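Geranyltranstransferase (Roseobacter denitrificans, PDB 4LLS) probably condenses isopentenyl diphosphate with allylic prenyl diphosphates in a metal-dependent reaction, giving farnesyl or geranylgeranyl diphosphate for carotenoid and diterpene synthesis. Local coordinates at residues E92-Y97 with L138-V143; A56-G61 with D133-L138; A233-D238 with A263-L268; D238-V243 with L269-A274. All coordinates share one frame; numbering follows the deposited sequence.

Contact 1 of 4, residues E92-Y97 with L138-V143; sequences EALHAY and LAFELV. With IPE (3-methylbut-3-enyl trihydrogen diphosphate), chain C.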
# COMPACT_ATOMS: atom_id res chain seq x y z
N GLU A 92 -7.81 8.86 4.32
CA GLU A 92 -9.04 8.09 4.18
C GLU A 92 -8.91 6.84 3.27
O GLU A 92 -9.50 5.79 3.55
CB GLU A 92 -10.18 8.97 3.73
CG GLU A 92 -10.58 9.94 4.80
CD GLU A 92 -11.30 9.33 6.00
OE1 GLU A 92 -12.08 8.35 5.79
OE2 GLU A 92 -11.16 9.86 7.13
N ALA A 93 -8.09 6.94 2.24
CA ALA A 93 -7.80 5.78 1.39
C ALA A 93 -7.01 4.73 2.15
O ALA A 93 -7.29 3.52 2.09
CB ALA A 93 -7.04 6.21 0.16
N LEU A 94 -6.01 5.16 2.91
CA LEU A 94 -5.19 4.25 3.71
C LEU A 94 -6.09 3.56 4.75
O LEU A 94 -6.07 2.32 4.87
CB LEU A 94 -4.05 5.02 4.37
CG LEU A 94 -2.78 4.27 4.84
CD1 LEU A 94 -3.08 3.15 5.84
CD2 LEU A 94 -1.99 3.75 3.66
N HIS A 95 -6.82 4.33 5.52
CA HIS A 95 -7.76 3.79 6.49
C HIS A 95 -8.68 2.80 5.82
O HIS A 95 -8.95 1.70 6.36
CB HIS A 95 -8.46 4.97 7.10
CG HIS A 95 -9.61 4.63 7.98
ND1 HIS A 95 -9.46 3.93 9.15
CD2 HIS A 95 -10.89 5.04 7.94
CE1 HIS A 95 -10.64 3.85 9.76
NE2 HIS A 95 -11.52 4.53 9.05
N ALA A 96 -9.27 3.18 4.69
CA ALA A 96 -10.21 2.29 4.02
C ALA A 96 -9.56 0.98 3.67
O ALA A 96 -10.18 -0.09 3.83
CB ALA A 96 -10.79 2.91 2.78
N TYR A 97 -8.33 1.01 3.18
CA TYR A 97 -7.64 -0.23 2.81
C TYR A 97 -7.52 -1.12 4.03
O TYR A 97 -7.79 -2.35 3.96
CB TYR A 97 -6.24 0.07 2.20
CG TYR A 97 -5.07 -0.54 2.91
CD1 TYR A 97 -4.83 -1.91 2.87
CD2 TYR A 97 -4.12 0.24 3.50
CE1 TYR A 97 -3.78 -2.45 3.56
CE2 TYR A 97 -2.97 -0.28 4.06
CZ TYR A 97 -2.81 -1.64 4.12
OH TYR A 97 -1.76 -2.21 4.81
N LEU A 138 -3.18 4.06 -3.71
CA LEU A 138 -3.85 5.31 -4.03
C LEU A 138 -3.51 6.36 -2.93
O LEU A 138 -3.29 7.54 -3.21
CB LEU A 138 -5.36 5.11 -4.10
CG LEU A 138 -6.12 6.36 -4.48
CD1 LEU A 138 -5.80 6.75 -5.93
CD2 LEU A 138 -7.62 6.12 -4.32
N ALA A 139 -3.41 5.95 -1.66
CA ALA A 139 -3.02 6.87 -0.60
C ALA A 139 -1.70 7.55 -0.93
O ALA A 139 -1.54 8.77 -0.76
CB ALA A 139 -2.93 6.13 0.73
N PHE A 140 -0.72 6.77 -1.37
CA PHE A 140 0.56 7.33 -1.71
C PHE A 140 0.54 8.18 -2.98
O PHE A 140 1.22 9.20 -3.03
CB PHE A 140 1.61 6.22 -1.79
CG PHE A 140 1.98 5.69 -0.43
CD1 PHE A 140 1.50 4.48 0.03
CD2 PHE A 140 2.82 6.40 0.39
CE1 PHE A 140 1.76 4.06 1.30
CE2 PHE A 140 3.09 5.98 1.66
CZ PHE A 140 2.56 4.80 2.12
N GLU A 141 -0.30 7.84 -3.95
CA GLU A 141 -0.50 8.68 -5.12
C GLU A 141 -1.05 10.03 -4.72
O GLU A 141 -0.57 11.07 -5.16
CB GLU A 141 -1.41 8.00 -6.12
CG GLU A 141 -1.66 8.85 -7.36
CD GLU A 141 -2.38 8.14 -8.50
OE1 GLU A 141 -2.73 6.96 -8.35
OE2 GLU A 141 -2.69 8.79 -9.54
N LEU A 142 -2.03 10.02 -3.82
CA LEU A 142 -2.71 11.26 -3.42
C LEU A 142 -1.78 12.22 -2.66
O LEU A 142 -1.82 13.43 -2.88
CB LEU A 142 -3.97 10.93 -2.63
CG LEU A 142 -5.07 10.24 -3.42
CD1 LEU A 142 -6.15 9.72 -2.54
CD2 LEU A 142 -5.62 11.21 -4.45
N VAL A 143 -0.94 11.71 -1.76
CA VAL A 143 -0.09 12.57 -0.97
C VAL A 143 1.10 13.10 -1.74
O VAL A 143 1.70 14.13 -1.35
CB VAL A 143 0.28 11.85 0.35
CG1 VAL A 143 1.37 10.83 0.21
CG2 VAL A 143 0.47 12.80 1.51
C1 IPE C . -12.99 1.99 12.59
O1 IPE C . -12.66 3.39 12.47
C2 IPE C . -11.70 1.19 12.74
C3 IPE C . -10.92 1.63 13.96
C4 IPE C . -9.67 2.08 13.87
C5 IPE C . -11.51 1.41 15.32
PA IPE C . -13.82 4.47 12.40
O1A IPE C . -14.78 4.29 13.59
O2A IPE C . -13.16 5.77 12.29
O3A IPE C . -14.59 4.15 11.05
PB IPE C . -15.31 4.98 9.87
O1B IPE C . -16.39 4.06 9.33
O2B IPE C . -15.88 6.23 10.47
O3B IPE C . -14.18 5.29 8.92
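Ala93 and Ala139 form the middle of a buried, wholly apolar helix-helix contact between helix 81-102 and helix 125-144, whose segments run almost exactly antiparallel at 173° with axes 8.7 Å apart. The two methyl groups point at the opposing helix, and because each is so short the backbones come close: Ala93 CA lies 5.3 Å from Ala139 CA. Leu94 extends the packing beyond the alanine pair. Its CG stands anti to the backbone N (chi1 -158°), which swings the branch toward the partner helix and sets CD2 3.9 Å from Ala139 CB. The same methyl reaches Phe140 CE1 at 4.4 Å, approaching that ring obliquely. Beyond, the Phe140 ring stacks on Phe140 of the second subunit, so helix 125-144 passes from this core directly into the dimer interface. His95 leaves helix 81-102 on another side, away from helix 125-144. Its NE2 donates to O3B of the isopentenyl diphosphate at 2.8 Å, an N-H...O angle of 152°, with the oxygen at the ring edge and near its plane; O1 of the ligand also lies in the plane at the edge. Lys63, Arg66 and Arg114 bind the same diphosphate. A leucine in place of His95 would probably leave O3B without this donor and loosen the grip on the terminal phosphate. Close antiparallel packing of long helices of this kind is characteristic of the all-helical trans-prenyltransferase fold, here with one helix lending a histidine to the isopentenyl diphosphate site.

Contact 2 of 4, residues A56-G61 with D133-L138; sequences AHATSG and DALQTL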
# COMPACT_ATOMS: atom_id res chain seq x y z
N ALA A 56 -14.39 2.12 -4.67
CA ALA A 56 -15.34 3.17 -4.42
C ALA A 56 -16.26 2.77 -3.26
O ALA A 56 -16.58 3.60 -2.38
CB ALA A 56 -16.16 3.43 -5.65
N HIS A 57 -16.66 1.51 -3.23
CA HIS A 57 -17.51 1.00 -2.15
C HIS A 57 -16.83 1.22 -0.80
O HIS A 57 -17.44 1.62 0.19
CB HIS A 57 -17.78 -0.47 -2.39
CG HIS A 57 -18.83 -1.06 -1.51
ND1 HIS A 57 -18.55 -1.86 -0.43
CD2 HIS A 57 -20.18 -1.05 -1.63
CE1 HIS A 57 -19.68 -2.31 0.09
NE2 HIS A 57 -20.68 -1.81 -0.61
N ALA A 58 -15.57 0.81 -0.73
CA ALA A 58 -14.81 0.81 0.50
C ALA A 58 -14.47 2.19 1.03
O ALA A 58 -14.18 2.35 2.25
CB ALA A 58 -13.51 0.03 0.30
N THR A 59 -14.45 3.19 0.15
CA THR A 59 -14.14 4.52 0.53
C THR A 59 -15.35 5.42 0.75
O THR A 59 -15.18 6.57 1.12
CB THR A 59 -13.17 5.19 -0.47
OG1 THR A 59 -13.67 5.09 -1.82
CG2 THR A 59 -11.80 4.57 -0.37
N SER A 60 -16.55 4.92 0.44
CA SER A 60 -17.76 5.67 0.63
C SER A 60 -18.15 5.62 2.11
O SER A 60 -17.94 4.62 2.80
CB SER A 60 -18.87 5.12 -0.27
OG SER A 60 -19.23 3.83 0.11
N GLY A 61 -18.70 6.71 2.59
CA GLY A 61 -19.19 6.76 3.94
C GLY A 61 -18.07 6.86 4.95
O GLY A 61 -16.92 7.14 4.62
N ASP A 133 -5.30 -3.48 -1.63
CA ASP A 133 -3.94 -3.27 -2.11
C ASP A 133 -3.91 -1.94 -2.89
O ASP A 133 -3.01 -1.09 -2.68
CB ASP A 133 -3.49 -4.43 -2.99
CG ASP A 133 -3.11 -5.65 -2.21
OD1 ASP A 133 -2.93 -5.56 -0.99
OD2 ASP A 133 -2.97 -6.72 -2.87
N ALA A 134 -4.88 -1.73 -3.81
CA ALA A 134 -4.88 -0.58 -4.69
C ALA A 134 -5.20 0.68 -3.90
O ALA A 134 -4.83 1.77 -4.33
CB ALA A 134 -5.85 -0.74 -5.86
N LEU A 135 -5.96 0.55 -2.82
CA LEU A 135 -6.28 1.70 -1.97
C LEU A 135 -5.07 2.17 -1.18
O LEU A 135 -4.87 3.37 -1.01
CB LEU A 135 -7.46 1.41 -1.05
CG LEU A 135 -8.84 1.47 -1.71
CD1 LEU A 135 -9.88 0.89 -0.76
CD2 LEU A 135 -9.20 2.87 -2.15
N GLN A 136 -4.25 1.24 -0.73
CA GLN A 136 -2.99 1.62 -0.14
C GLN A 136 -2.18 2.42 -1.17
O GLN A 136 -1.61 3.49 -0.88
CB GLN A 136 -2.20 0.46 0.45
CG GLN A 136 -0.84 0.98 0.97
CD GLN A 136 0.12 0.03 1.64
OE1 GLN A 136 1.20 0.46 2.02
NE2 GLN A 136 -0.22 -1.22 1.77
N THR A 137 -2.10 1.91 -2.40
CA THR A 137 -1.32 2.55 -3.42
C THR A 137 -1.86 3.97 -3.70
O THR A 137 -1.11 4.94 -3.83
CB THR A 137 -1.30 1.76 -4.73
OG1 THR A 137 -1.14 0.37 -4.42
CG2 THR A 137 -0.18 2.26 -5.60
N LEU A 138 -3.18 4.06 -3.71
CA LEU A 138 -3.85 5.31 -4.03
C LEU A 138 -3.51 6.36 -2.93
O LEU A 138 -3.29 7.54 -3.21
CB LEU A 138 -5.36 5.11 -4.10
CG LEU A 138 -6.12 6.36 -4.48
CD1 LEU A 138 -5.80 6.75 -5.93
CD2 LEU A 138 -7.62 6.12 -4.32
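Thr59 and Leu135 mark the closest backbone approach between the end of helix 50-59 and helix 125-144, yet their CA atoms remain 8.7 Å apart, so side chains alone bridge the two segments. Leu135 does this almost single-handed. Its CG stands anti to the carbonyl carbon (chi1 -77°), and both methyls of the extended branch face the other helix, CD2 on Thr59 and CD1 chiefly on Ala58. CD2 meets Thr59 CG2 at 3.6 Å, the two side chains crossing at a slant, while CD1 touches Ala58 CB at 3.9 Å. Thr59 thus turns its methyl to the leucine, with CG2 beside the backbone N. Its OG1 is hydrogen-bonded to Met55 O, one turn back in the same helix; the polar end of this buried residue is therefore satisfied without help from across the contact. Ser60 OG donates to His57 O at 2.8 Å from above the carbonyl plane. Ala96 and Val100 of helix 81-102 also pack against Thr59 and Ala58 respectively. On another side of helix 125-144, Gln136 is hydrogen-bonded to Thr137 and to the backbone O of Asp133 of the second subunit, and Thr137 to Gln136 of that subunit. Small apolar side chains set against a leucine join the helices of the prenyltransferase bundle here, the contact lying between the dimer interface and the loop after helix 50-59 that leads to Gly62, Lys63 and Arg66 of the isopentenyl diphosphate pocket.

Contact 3 of 4, residues A233-D238 with A263-L268; sequences AFQIAD and ATFVSL. With CA (calcium ion), chain E; IPE (3-methylbut-3-enyl trihydrogen diphosphate), chain C.
The Phe265 ring carries Ile236 on one face and Gln235 at its edge. Ile236 CG1 lies 4.1 Å from the centroid of the Phe265 ring, 29° off the normal, a CH-pi contact in which the two side chains cross at about a right angle. Gln235 CG comes near the ring plane, 4.2 Å from Phe265 CE2. The glutamine chain then bends (chi2 59°), and its amide is held by two bonds, NE2 to Asp239 OD1 and OE1 to Thr201 OG1. A second ring, Phe234, lies along isopentenyl diphosphate: CE2 is 3.7 Å from the ligand methyl C5, and O1 of the ligand lies in the ring plane at the edge. Replacing Phe234 by an alanine would remove the ring and is likely to open a gap beside C5 and the phosphate nearest the isoprenoid, leaving C5 freer to shift. Asp238 meets the same C5 through CG at 3.5 Å and binds the calcium ion with OD1 at 2.3 Å, its OD2 forming a salt bridge with Lys252. On the other segment, Thr264 and Ser267 make a capping box: Thr264 OG1 accepts from Ser267 N at 3.2 Å, and Ser267 OG takes Thr264 N at 2.8 Å. The chemistry is thus divided by face: hydrocarbon packing joins the helix to the capped segment, while neighbouring positions of the same helix offer a ring to the substrate and a carboxylate to the metal, which is probably magnesium in the natural enzyme.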
# COMPACT_ATOMS: atom_id res chain seq x y z
N ALA A 233 -8.46 7.95 23.38
CA ALA A 233 -9.88 8.19 23.67
C ALA A 233 -10.76 7.54 22.60
O ALA A 233 -11.78 6.93 22.90
CB ALA A 233 -10.16 9.69 23.74
N PHE A 234 -10.38 7.73 21.34
CA PHE A 234 -11.10 7.15 20.23
C PHE A 234 -11.19 5.61 20.36
O PHE A 234 -12.26 5.04 20.13
CB PHE A 234 -10.42 7.56 18.91
CG PHE A 234 -10.93 6.83 17.69
CD1 PHE A 234 -12.00 7.31 17.01
CD2 PHE A 234 -10.41 5.59 17.36
CE1 PHE A 234 -12.51 6.58 15.94
CE2 PHE A 234 -10.89 4.88 16.28
CZ PHE A 234 -11.98 5.37 15.61
N GLN A 235 -10.09 4.95 20.67
CA GLN A 235 -10.11 3.51 20.77
C GLN A 235 -10.96 3.06 21.95
O GLN A 235 -11.67 2.05 21.83
CB GLN A 235 -8.70 2.94 20.84
CG GLN A 235 -8.71 1.40 20.73
CD GLN A 235 -9.33 0.92 19.43
OE1 GLN A 235 -9.01 1.45 18.35
NE2 GLN A 235 -10.35 0.06 19.52
N ILE A 236 -10.87 3.74 23.08
CA ILE A 236 -11.68 3.40 24.23
C ILE A 236 -13.15 3.50 23.85
O ILE A 236 -13.95 2.61 24.11
CB ILE A 236 -11.38 4.28 25.45
CG1 ILE A 236 -9.96 3.97 25.95
CG2 ILE A 236 -12.41 4.04 26.57
CD1 ILE A 236 -9.42 4.95 26.97
N ALA A 237 -13.49 4.56 23.13
CA ALA A 237 -14.85 4.74 22.68
C ALA A 237 -15.29 3.65 21.74
O ALA A 237 -16.42 3.19 21.83
CB ALA A 237 -14.99 6.09 22.00
N ASP A 238 -14.43 3.25 20.81
CA ASP A 238 -14.73 2.12 19.94
C ASP A 238 -14.99 0.83 20.72
O ASP A 238 -15.85 0.05 20.37
CB ASP A 238 -13.61 1.92 18.90
CG ASP A 238 -13.97 0.91 17.82
OD1 ASP A 238 -13.45 -0.24 17.90
OD2 ASP A 238 -14.91 1.14 17.02
N ALA A 263 -8.89 -8.95 25.05
CA ALA A 263 -8.71 -7.93 26.07
C ALA A 263 -8.84 -6.57 25.41
O ALA A 263 -8.19 -6.28 24.43
CB ALA A 263 -7.33 -8.07 26.68
N THR A 264 -9.70 -5.73 25.97
CA THR A 264 -9.88 -4.38 25.48
C THR A 264 -9.92 -3.46 26.68
O THR A 264 -9.92 -3.89 27.83
CB THR A 264 -11.19 -4.22 24.69
OG1 THR A 264 -12.29 -4.20 25.59
CG2 THR A 264 -11.38 -5.32 23.65
N PHE A 265 -9.97 -2.17 26.44
CA PHE A 265 -10.02 -1.27 27.54
C PHE A 265 -11.24 -1.52 28.41
O PHE A 265 -11.20 -1.30 29.61
CB PHE A 265 -9.96 0.18 27.05
CG PHE A 265 -8.62 0.58 26.50
CD1 PHE A 265 -7.54 0.75 27.34
CD2 PHE A 265 -8.41 0.61 25.12
CE1 PHE A 265 -6.28 1.04 26.83
CE2 PHE A 265 -7.14 0.85 24.60
CZ PHE A 265 -6.08 1.05 25.46
N VAL A 266 -12.32 -1.97 27.81
CA VAL A 266 -13.55 -2.17 28.55
C VAL A 266 -13.50 -3.48 29.33
O VAL A 266 -13.89 -3.50 30.48
CB VAL A 266 -14.78 -2.16 27.63
CG1 VAL A 266 -16.02 -2.58 28.40
CG2 VAL A 266 -14.96 -0.76 27.04
N SER A 267 -12.95 -4.54 28.74
CA SER A 267 -12.85 -5.82 29.44
C SER A 267 -11.89 -5.73 30.62
O SER A 267 -12.16 -6.29 31.67
CB SER A 267 -12.47 -6.94 28.47
OG SER A 267 -11.12 -6.93 28.12
N LEU A 268 -10.85 -4.91 30.51
CA LEU A 268 -9.87 -4.75 31.59
C LEU A 268 -10.35 -3.78 32.65
O LEU A 268 -10.22 -4.06 33.84
CB LEU A 268 -8.52 -4.25 31.07
CG LEU A 268 -7.70 -5.22 30.22
CD1 LEU A 268 -6.36 -4.57 29.88
CD2 LEU A 268 -7.50 -6.55 30.94
CA CA E . -13.78 -2.45 17.54
C1 IPE C . -12.99 1.99 12.59
O1 IPE C . -12.66 3.39 12.47
C2 IPE C . -11.70 1.19 12.74
C3 IPE C . -10.92 1.63 13.96
C4 IPE C . -9.67 2.08 13.87
C5 IPE C . -11.51 1.41 15.32
PA IPE C . -13.82 4.47 12.40
O1A IPE C . -14.78 4.29 13.59
O2A IPE C . -13.16 5.77 12.29
O3A IPE C . -14.59 4.15 11.05
PB IPE C . -15.31 4.98 9.87
O1B IPE C . -16.39 4.06 9.33
O2B IPE C . -15.88 6.23 10.47
O3B IPE C . -14.18 5.29 8.92
O HOH W 1 -16.10 -1.77 18.01
O HOH W 2 -13.28 -2.81 19.78
O HOH W 3 -14.49 -4.67 17.80

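Contact 4 of 4, residues D238-V243 with L269-A274; sequences DDILDV and LGLDAA. With CA (calcium ion), chain E; IPE (3-methylbut-3-enyl trihydrogen diphosphate), chain C.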
# COMPACT_ATOMS: atom_id res chain seq x y z
N ASP A 238 -14.43 3.25 20.81
CA ASP A 238 -14.73 2.12 19.94
C ASP A 238 -14.99 0.83 20.72
O ASP A 238 -15.85 0.05 20.37
CB ASP A 238 -13.61 1.92 18.90
CG ASP A 238 -13.97 0.91 17.82
OD1 ASP A 238 -13.45 -0.24 17.90
OD2 ASP A 238 -14.91 1.14 17.02
N ASP A 239 -14.17 0.61 21.75
CA ASP A 239 -14.31 -0.61 22.58
C ASP A 239 -15.62 -0.56 23.37
O ASP A 239 -16.30 -1.58 23.55
CB ASP A 239 -13.13 -0.70 23.53
CG ASP A 239 -11.80 -1.07 22.85
OD1 ASP A 239 -11.70 -1.42 21.63
OD2 ASP A 239 -10.78 -0.98 23.58
N ILE A 240 -16.00 0.62 23.84
CA ILE A 240 -17.31 0.82 24.49
C ILE A 240 -18.48 0.54 23.53
O ILE A 240 -19.46 -0.12 23.90
CB ILE A 240 -17.42 2.23 25.14
CG1 ILE A 240 -16.47 2.36 26.35
CG2 ILE A 240 -18.86 2.51 25.57
CD1 ILE A 240 -16.26 3.76 26.90
N LEU A 241 -18.41 1.05 22.31
CA LEU A 241 -19.44 0.81 21.31
C LEU A 241 -19.61 -0.67 21.00
O LEU A 241 -20.75 -1.12 20.72
CB LEU A 241 -19.13 1.59 20.00
CG LEU A 241 -19.31 3.11 20.05
CD1 LEU A 241 -18.75 3.72 18.75
CD2 LEU A 241 -20.75 3.54 20.27
N ASP A 242 -18.53 -1.45 21.03
CA ASP A 242 -18.66 -2.89 20.83
C ASP A 242 -19.53 -3.51 21.94
O ASP A 242 -20.14 -4.57 21.73
CB ASP A 242 -17.31 -3.62 20.78
CG ASP A 242 -17.49 -5.10 20.42
OD1 ASP A 242 -17.91 -5.37 19.27
OD2 ASP A 242 -17.22 -5.99 21.27
N VAL A 243 -19.53 -2.90 23.11
CA VAL A 243 -20.21 -3.49 24.29
C VAL A 243 -21.62 -2.95 24.45
O VAL A 243 -22.54 -3.70 24.78
CB VAL A 243 -19.37 -3.29 25.56
CG1 VAL A 243 -20.17 -3.70 26.79
CG2 VAL A 243 -18.11 -4.11 25.45
N LEU A 269 -10.82 -2.60 32.23
CA LEU A 269 -11.12 -1.52 33.16
C LEU A 269 -12.56 -1.62 33.69
O LEU A 269 -12.86 -0.98 34.70
CB LEU A 269 -10.95 -0.15 32.49
CG LEU A 269 -9.53 0.18 32.02
CD1 LEU A 269 -9.49 1.51 31.28
CD2 LEU A 269 -8.57 0.17 33.20
N GLY A 270 -13.45 -2.25 32.94
CA GLY A 270 -14.89 -2.07 33.11
C GLY A 270 -15.40 -0.79 32.46
O GLY A 270 -14.63 0.14 32.21
N LEU A 271 -16.70 -0.73 32.24
CA LEU A 271 -17.29 0.39 31.51
C LEU A 271 -17.10 1.71 32.20
O LEU A 271 -16.75 2.70 31.55
CB LEU A 271 -18.78 0.19 31.32
CG LEU A 271 -19.15 -0.72 30.18
CD1 LEU A 271 -20.58 -1.18 30.38
CD2 LEU A 271 -18.97 -0.00 28.84
N ASP A 272 -17.42 1.78 33.49
CA ASP A 272 -17.34 3.04 34.22
C ASP A 272 -15.95 3.63 34.13
O ASP A 272 -15.79 4.83 33.89
CB ASP A 272 -17.75 2.87 35.68
CG ASP A 272 -19.26 2.71 35.85
OD1 ASP A 272 -19.97 2.61 34.83
OD2 ASP A 272 -19.74 2.63 37.01
N ALA A 273 -14.94 2.81 34.38
CA ALA A 273 -13.59 3.32 34.46
C ALA A 273 -13.06 3.60 33.06
O ALA A 273 -12.27 4.52 32.90
CB ALA A 273 -12.68 2.35 35.22
N ALA A 274 -13.50 2.83 32.07
CA ALA A 274 -13.16 3.13 30.67
C ALA A 274 -13.73 4.50 30.27
O ALA A 274 -13.00 5.33 29.72
CB ALA A 274 -13.66 2.05 29.75
CA CA E . -13.78 -2.45 17.54
C1 IPE C . -12.99 1.99 12.59
O1 IPE C . -12.66 3.39 12.47
C2 IPE C . -11.70 1.19 12.74
C3 IPE C . -10.92 1.63 13.96
C4 IPE C . -9.67 2.08 13.87
C5 IPE C . -11.51 1.41 15.32
PA IPE C . -13.82 4.47 12.40
O1A IPE C . -14.78 4.29 13.59
O2A IPE C . -13.16 5.77 12.29
O3A IPE C . -14.59 4.15 11.05
PB IPE C . -15.31 4.98 9.87
O1B IPE C . -16.39 4.06 9.33
O2B IPE C . -15.88 6.23 10.47
O3B IPE C . -14.18 5.29 8.92
O HOH W 1 -16.10 -1.77 18.01
O HOH W 2 -13.28 -2.81 19.78
O HOH W 3 -14.49 -4.67 17.80
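Ile240 and Leu271 cross at a slant, the isoleucine directed at the helix that carries the leucine, which reaches back with its branch end. In Leu271 the CG stands anti to the carbonyl carbon (chi1 -81°), which turns the branch toward helix 221-244 and leaves CD2 4.1 Å from Ile240 CG2. Ile240 divides its two branches between two partners one turn apart: CG2 takes the leucine, while the longer arm, nearly straight at chi2 168°, brings CD1 to 4.2 Å from Ala274 CB. Val243, one turn further along helix 221-244, adds CG1 against the same Leu271 CD2 at 4.4 Å, leaving that methyl between the isoleucine and the valine at the more exposed margin. No hydrogen bond crosses here; the grip is wholly one of methyl groups. The polar side chains of 238-243 serve other partners. Asp238, Asp239 and Asp242 make up a DDxxD sequence, the second aspartate-rich motif of this family. Asp239 OD1 receives a hydrogen bond from calcium-bound water 2 at 2.8 Å, a second-shell role, while its OD2 accepts from Phe265 N. Asp242 takes the backbone N-H groups of Lys256 and Asp257. Gly270, with positive phi, separates helix 265-269 from helix 271-288, and Val266 of the shorter helix packs on Ile240, Val243 and Leu271 alike. Helix 221-244 is therefore clasped along this side by two successive helices, 265-269 and the start of 271-288.

Overall arrangement
The four contacts form two pairs on opposite sides of the chain's centre. Contacts 1 and 2 share helix 125-144 and Leu138, touch through Ala96 and Tyr97, and both reach the second subunit. Contacts 3 and 4, with centres 5 Å apart, share helix 221-244, Asp238 and the calcium ion, and touch no other protein chain. Contacts 1, 2 and 3 are buried, whereas contact 4 opens toward the surface at Val243. All four are joined by apolar packing, but only contact 3 includes an aromatic face. Isopentenyl diphosphate spans the two pairs: contact 1 supplies a donor to its phosphate, contact 3 packs its hydrocarbon end.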